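Local coordinates for protein STM4351 (Salmonella enterica, PDB 2Y7I) that binds arginine with high specificity in the periplasm, as a member of the family 3 bacterial solute-binding proteins, probably for uptake, at residues V35-M43 against L202-V213. Residues are numbered along the deposited sequence; the frame is centred on the assembly and turned at random.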
ATOM      1  N   VAL A  35       2.062   9.511   6.137  1.00 15.87           N
ATOM      2  CA  VAL A  35       0.777   9.056   5.618  1.00 15.34           C
ATOM      3  C   VAL A  35      -0.232  10.215   5.532  1.00 15.59           C
ATOM      4  O   VAL A  35      -0.815  10.443   4.470  1.00 15.74           O
ATOM      5  CB  VAL A  35       0.192   7.865   6.438  1.00 14.81           C
ATOM      6  CG1 VAL A  35      -1.235   7.543   5.997  1.00 14.88           C
ATOM      7  CG2 VAL A  35       1.062   6.611   6.277  1.00 13.15           C
ATOM      8  N   ALA A  36      -0.433  10.941   6.634  1.00 14.81           N
ATOM      9  CA  ALA A  36      -1.410  12.045   6.637  1.00 15.25           C
ATOM     10  C   ALA A  36      -1.071  13.135   5.606  1.00 16.38           C
ATOM     11  O   ALA A  36      -1.961  13.652   4.917  1.00 16.29           O
ATOM     12  CB  ALA A  36      -1.551  12.639   8.044  1.00 15.15           C
ATOM     13  N   ASN A  37       0.211  13.476   5.500  1.00 17.09           N
ATOM     14  CA  ASN A  37       0.653  14.470   4.516  1.00 18.59           C
ATOM     15  C   ASN A  37       0.369  14.009   3.085  1.00 18.59           C
ATOM     16  O   ASN A  37      -0.090  14.792   2.255  1.00 18.44           O
ATOM     17  CB  ASN A  37       2.136  14.813   4.695  1.00 19.82           C
ATOM     18  CG  ASN A  37       2.371  15.880   5.773  1.00 23.39           C
ATOM     19  OD1 ASN A  37       1.676  16.889   5.824  1.00 27.54           O
ATOM     20  ND2 ASN A  37       3.369  15.664   6.614  1.00 25.64           N
ATOM     21  N   ALA A  38       0.622  12.729   2.816  1.00 17.86           N
ATOM     22  CA  ALA A  38       0.371  12.160   1.492  1.00 18.40           C
ATOM     23  C   ALA A  38      -1.127  12.180   1.166  1.00 18.41           C
ATOM     24  O   ALA A  38      -1.525  12.515   0.046  1.00 18.97           O
ATOM     25  CB  ALA A  38       0.945  10.730   1.400  1.00 18.28           C
ATOM     26  N   VAL A  39      -1.950  11.830   2.154  1.00 17.72           N
ATOM     27  CA  VAL A  39      -3.411  11.921   2.028  1.00 17.98           C
ATOM     28  C   VAL A  39      -3.858  13.364   1.733  1.00 18.98           C
ATOM     29  O   VAL A  39      -4.629  13.599   0.792  1.00 19.40           O
ATOM     30  CB  VAL A  39      -4.116  11.362   3.284  1.00 16.97           C
ATOM     31  CG1 VAL A  39      -5.632  11.677   3.282  1.00 16.91           C
ATOM     32  CG2 VAL A  39      -3.871   9.863   3.385  1.00 17.36           C
ATOM     33  N   CYS A  40      -3.360  14.321   2.518  1.00 19.64           N
ATOM     34  CA  CYS A  40      -3.636  15.746   2.270  1.00 21.61           C
ATOM     35  C   CYS A  40      -3.227  16.220   0.868  1.00 22.82           C
ATOM     36  O   CYS A  40      -3.984  16.962   0.212  1.00 23.47           O
ATOM     37  CB  CYS A  40      -2.993  16.622   3.346  1.00 21.87           C
ATOM     38  SG  CYS A  40      -3.866  16.463   4.898  1.00 24.20           S
ATOM     39  N   LYS A  41      -2.052  15.790   0.406  1.00 23.06           N
ATOM     40  CA  LYS A  41      -1.607  16.144  -0.945  1.00 24.97           C
ATOM     41  C   LYS A  41      -2.589  15.640  -2.010  1.00 25.00           C
ATOM     42  O   LYS A  41      -2.955  16.387  -2.917  1.00 25.62           O
ATOM     43  CB  LYS A  41      -0.180  15.656  -1.223  1.00 25.70           C
ATOM     44  CG  LYS A  41       0.381  16.178  -2.548  1.00 29.33           C
ATOM     45  CD  LYS A  41       1.876  15.931  -2.668  1.00 33.67           C
ATOM     46  CE  LYS A  41       2.429  16.606  -3.922  1.00 36.83           C
ATOM     47  NZ  LYS A  41       3.896  16.397  -4.075  1.00 39.20           N
ATOM     48  N   GLU A  42      -3.037  14.389  -1.881  1.00 24.27           N
ATOM     49  CA  GLU A  42      -4.038  13.825  -2.809  1.00 24.93           C
ATOM     50  C   GLU A  42      -5.370  14.561  -2.738  1.00 25.16           C
ATOM     51  O   GLU A  42      -6.116  14.607  -3.714  1.00 25.56           O
ATOM     52  CB  GLU A  42      -4.267  12.330  -2.556  1.00 24.38           C
ATOM     53  CG  GLU A  42      -3.134  11.411  -2.992  1.00 26.58           C
ATOM     54  CD  GLU A  42      -2.886  11.403  -4.503  1.00 30.92           C
ATOM     55  OE1 GLU A  42      -3.746  11.875  -5.277  1.00 30.16           O
ATOM     56  OE2 GLU A  42      -1.807  10.921  -4.908  1.00 34.00           O
ATOM     57  N   MET A  43      -5.657  15.152  -1.581  1.00 24.80           N
ATOM     58  CA  MET A  43      -6.898  15.899  -1.378  1.00 25.51           C
ATOM     59  C   MET A  43      -6.749  17.385  -1.723  1.00 26.84           C
ATOM     60  O   MET A  43      -7.696  18.161  -1.553  1.00 26.68           O
ATOM     61  CB  MET A  43      -7.374  15.739   0.064  1.00 24.95           C
ATOM     62  CG  MET A  43      -7.843  14.316   0.406  1.00 24.18           C
ATOM     63  SD  MET A  43      -8.340  14.121   2.124  1.00 24.84           S
ATOM     64  CE  MET A  43      -9.617  15.367   2.284  1.00 24.92           C
ATOM     65  N   LEU A 202     -16.177  13.769   3.995  1.00 22.15           N
ATOM     66  CA  LEU A 202     -14.775  13.817   4.333  1.00 21.08           C
ATOM     67  C   LEU A 202     -14.184  12.401   4.371  1.00 19.93           C
ATOM     68  O   LEU A 202     -13.113  12.165   3.822  1.00 19.03           O
ATOM     69  CB  LEU A 202     -14.579  14.538   5.666  1.00 21.17           C
ATOM     70  CG  LEU A 202     -13.178  14.788   6.232  1.00 21.52           C
ATOM     71  CD1 LEU A 202     -12.774  13.643   7.100  1.00 26.56           C
ATOM     72  CD2 LEU A 202     -12.134  15.037   5.143  1.00 22.36           C
ATOM     73  N   LEU A 203     -14.876  11.468   5.025  1.00 19.94           N
ATOM     74  CA  LEU A 203     -14.367  10.096   5.134  1.00 19.37           C
ATOM     75  C   LEU A 203     -14.096   9.486   3.756  1.00 19.81           C
ATOM     76  O   LEU A 203     -13.047   8.871   3.544  1.00 19.44           O
ATOM     77  CB  LEU A 203     -15.342   9.219   5.917  1.00 20.12           C
ATOM     78  CG  LEU A 203     -14.983   7.743   6.076  1.00 19.86           C
ATOM     79  CD1 LEU A 203     -13.763   7.583   6.959  1.00 18.77           C
ATOM     80  CD2 LEU A 203     -16.176   7.020   6.673  1.00 21.54           C
ATOM     81  N   GLN A 204     -15.035   9.658   2.820  1.00 20.97           N
ATOM     82  CA  GLN A 204     -14.868   9.086   1.478  1.00 21.93           C
ATOM     83  C   GLN A 204     -13.760   9.769   0.662  1.00 21.71           C
ATOM     84  O   GLN A 204     -13.121   9.134  -0.177  1.00 21.57           O
ATOM     85  CB  GLN A 204     -16.193   9.029   0.706  1.00 23.75           C
ATOM     86  CG  GLN A 204     -17.275   8.107   1.330  1.00 25.77           C
ATOM     87  CD  GLN A 204     -16.725   6.889   2.097  1.00 27.48           C
ATOM     88  OE1 GLN A 204     -15.792   6.207   1.650  1.00 27.72           O
ATOM     89  NE2 GLN A 204     -17.318   6.613   3.259  1.00 26.35           N
ATOM     90  N   GLU A 205     -13.531  11.054   0.921  1.00 21.35           N
ATOM     91  CA  GLU A 205     -12.405  11.759   0.318  1.00 21.70           C
ATOM     92  C   GLU A 205     -11.104  11.147   0.812  1.00 19.96           C
ATOM     93  O   GLU A 205     -10.183  10.918   0.027  1.00 19.79           O
ATOM     94  CB  GLU A 205     -12.413  13.220   0.715  1.00 22.55           C
ATOM     95  CG  GLU A 205     -13.252  14.112  -0.143  1.00 26.45           C
ATOM     96  CD  GLU A 205     -12.905  15.565   0.114  1.00 30.43           C
ATOM     97  OE1 GLU A 205     -13.391  16.121   1.121  1.00 31.79           O
ATOM     98  OE2 GLU A 205     -12.105  16.126  -0.662  1.00 32.37           O
ATOM     99  N   ILE A 206     -11.046  10.899   2.118  1.00 18.62           N
ATOM    100  CA  ILE A 206      -9.879  10.291   2.762  1.00 17.67           C
ATOM    101  C   ILE A 206      -9.637   8.879   2.224  1.00 17.67           C
ATOM    102  O   ILE A 206      -8.496   8.512   1.917  1.00 17.40           O
ATOM    103  CB  ILE A 206     -10.027  10.268   4.302  1.00 16.51           C
ATOM    104  CG1 ILE A 206      -9.790  11.667   4.881  1.00 18.05           C
ATOM    105  CG2 ILE A 206      -9.052   9.266   4.944  1.00 17.52           C
ATOM    106  CD1 ILE A 206     -10.196  11.794   6.334  1.00 16.85           C
ATOM    107  N   ASN A 207     -10.705   8.088   2.116  1.00 17.63           N
ATOM    108  CA  ASN A 207     -10.591   6.750   1.524  1.00 18.05           C
ATOM    109  C   ASN A 207     -10.111   6.757   0.073  1.00 18.50           C
ATOM    110  O   ASN A 207      -9.265   5.948  -0.307  1.00 18.35           O
ATOM    111  CB  ASN A 207     -11.911   5.980   1.645  1.00 17.95           C
ATOM    112  CG  ASN A 207     -12.047   5.281   2.985  1.00 18.68           C
ATOM    113  OD1 ASN A 207     -11.055   4.842   3.567  1.00 18.70           O
ATOM    114  ND2 ASN A 207     -13.274   5.188   3.490  1.00 18.19           N
ATOM    115  N   ALA A 208     -10.652   7.668  -0.733  1.00 19.33           N
ATOM    116  CA  ALA A 208     -10.237   7.778  -2.124  1.00 20.21           C
ATOM    117  C   ALA A 208      -8.748   8.144  -2.200  1.00 19.97           C
ATOM    118  O   ALA A 208      -8.032   7.640  -3.058  1.00 20.16           O
ATOM    119  CB  ALA A 208     -11.082   8.796  -2.867  1.00 21.12           C
ATOM    120  N   ALA A 209      -8.297   9.004  -1.288  1.00 19.26           N
ATOM    121  CA  ALA A 209      -6.890   9.402  -1.224  1.00 18.86           C
ATOM    122  C   ALA A 209      -5.990   8.250  -0.754  1.00 18.48           C
ATOM    123  O   ALA A 209      -4.924   8.012  -1.335  1.00 18.68           O
ATOM    124  CB  ALA A 209      -6.722  10.623  -0.322  1.00 18.13           C
ATOM    125  N   LEU A 210      -6.429   7.532   0.280  1.00 17.99           N
ATOM    126  CA  LEU A 210      -5.698   6.348   0.771  1.00 17.54           C
ATOM    127  C   LEU A 210      -5.549   5.250  -0.295  1.00 18.37           C
ATOM    128  O   LEU A 210      -4.492   4.613  -0.393  1.00 18.26           O
ATOM    129  CB  LEU A 210      -6.349   5.775   2.042  1.00 17.15           C
ATOM    130  CG  LEU A 210      -6.010   6.434   3.382  1.00 17.03           C
ATOM    131  CD1 LEU A 210      -6.883   5.890   4.483  1.00 14.96           C
ATOM    132  CD2 LEU A 210      -4.524   6.247   3.735  1.00 16.78           C
ATOM    133  N   ASP A 211      -6.596   5.038  -1.099  1.00 18.60           N
ATOM    134  CA  ASP A 211      -6.534   4.088  -2.218  1.00 19.51           C
ATOM    135  C   ASP A 211      -5.344   4.399  -3.117  1.00 20.07           C
ATOM    136  O   ASP A 211      -4.605   3.499  -3.526  1.00 20.62           O
ATOM    137  CB  ASP A 211      -7.807   4.142  -3.073  1.00 20.24           C
ATOM    138  CG  ASP A 211      -8.983   3.477  -2.412  1.00 20.14           C
ATOM    139  OD1 ASP A 211      -8.804   2.881  -1.338  1.00 20.70           O
ATOM    140  OD2 ASP A 211     -10.088   3.540  -2.976  1.00 22.13           O
ATOM    141  N   LYS A 212      -5.180   5.681  -3.427  1.00 19.78           N
ATOM    142  CA  LYS A 212      -4.057   6.138  -4.224  1.00 20.51           C
ATOM    143  C   LYS A 212      -2.725   6.062  -3.482  1.00 19.59           C
ATOM    144  O   LYS A 212      -1.756   5.542  -4.031  1.00 20.26           O
ATOM    145  CB  LYS A 212      -4.312   7.550  -4.765  1.00 21.39           C
ATOM    146  CG  LYS A 212      -5.398   7.588  -5.827  1.00 23.41           C
ATOM    147  CD  LYS A 212      -5.732   9.021  -6.225  1.00 27.09           C
ATOM    148  CE  LYS A 212      -6.787   9.040  -7.311  1.00 29.56           C
ATOM    149  NZ  LYS A 212      -7.503  10.351  -7.358  1.00 33.00           N
ATOM    150  N   VAL A 213      -2.671   6.573  -2.248  1.00 18.14           N
ATOM    151  CA  VAL A 213      -1.421   6.560  -1.468  1.00 17.53           C
ATOM    152  C   VAL A 213      -0.915   5.133  -1.265  1.00 17.33           C
ATOM    153  O   VAL A 213       0.273   4.863  -1.450  1.00 17.76           O
ATOM    154  CB  VAL A 213      -1.557   7.295  -0.100  1.00 16.83           C
ATOM    155  CG1 VAL A 213      -0.335   7.069   0.780  1.00 16.21           C
ATOM    156  CG2 VAL A 213      -1.784   8.800  -0.325  1.00 16.99           C
TER
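Val39 and Ala209 bring two helices of the periplasmic binding protein fold together, with CA atoms 5.4 Å apart. The axes of helix segments 35-42 and 202-213 approach to 8.7 Å and cross at 108°. No hydrogen bond joins them; the contact is mostly apolar and buried. The small side chain of Ala209 is consistent with this close approach. Ala209 CB sits 3.7 Å from Glu42 CB and also meets Val39 O, Val39 CG1 and Met43 CG. The two methyls of Val39 divide the work. CG1, anti to the backbone N (chi1 170°), faces Ala209, while Val39 CG2 lies 3.7 Å from Leu210 CD2. Val213 CG2 rests against the backbone of Ala38, 3.7 Å from Ala38 O, and both Val213 methyls touch Ala38 CB. Met43, just past the helix end, reaches along the second helix. Met43 SD packs on CG1 of Ile206. The methyl, Met43 CE, ends 3.8 Å from Leu202 CD2 and also touches Glu205 CB. Toward solvent, the Glu42 side chain bends at chi2 (-64°), and its carboxylate lies beside the aliphatic part of Lys212. OE1 of Glu42 stays 4.6 Å from NZ of Lys212, beyond salt-bridge range, so any attraction is probably modest. Further out, strand 7-12 lies behind segment 35-43, where Phe10 touches Ala36 and Leu8 touches both Cys40 and Leu202; Val195 packs on Leu202 and Ile206. Arg6 touches Met43, and its NH1 forms a salt bridge with Glu205 OE2, which probably holds the carboxylate beside Met43 CE.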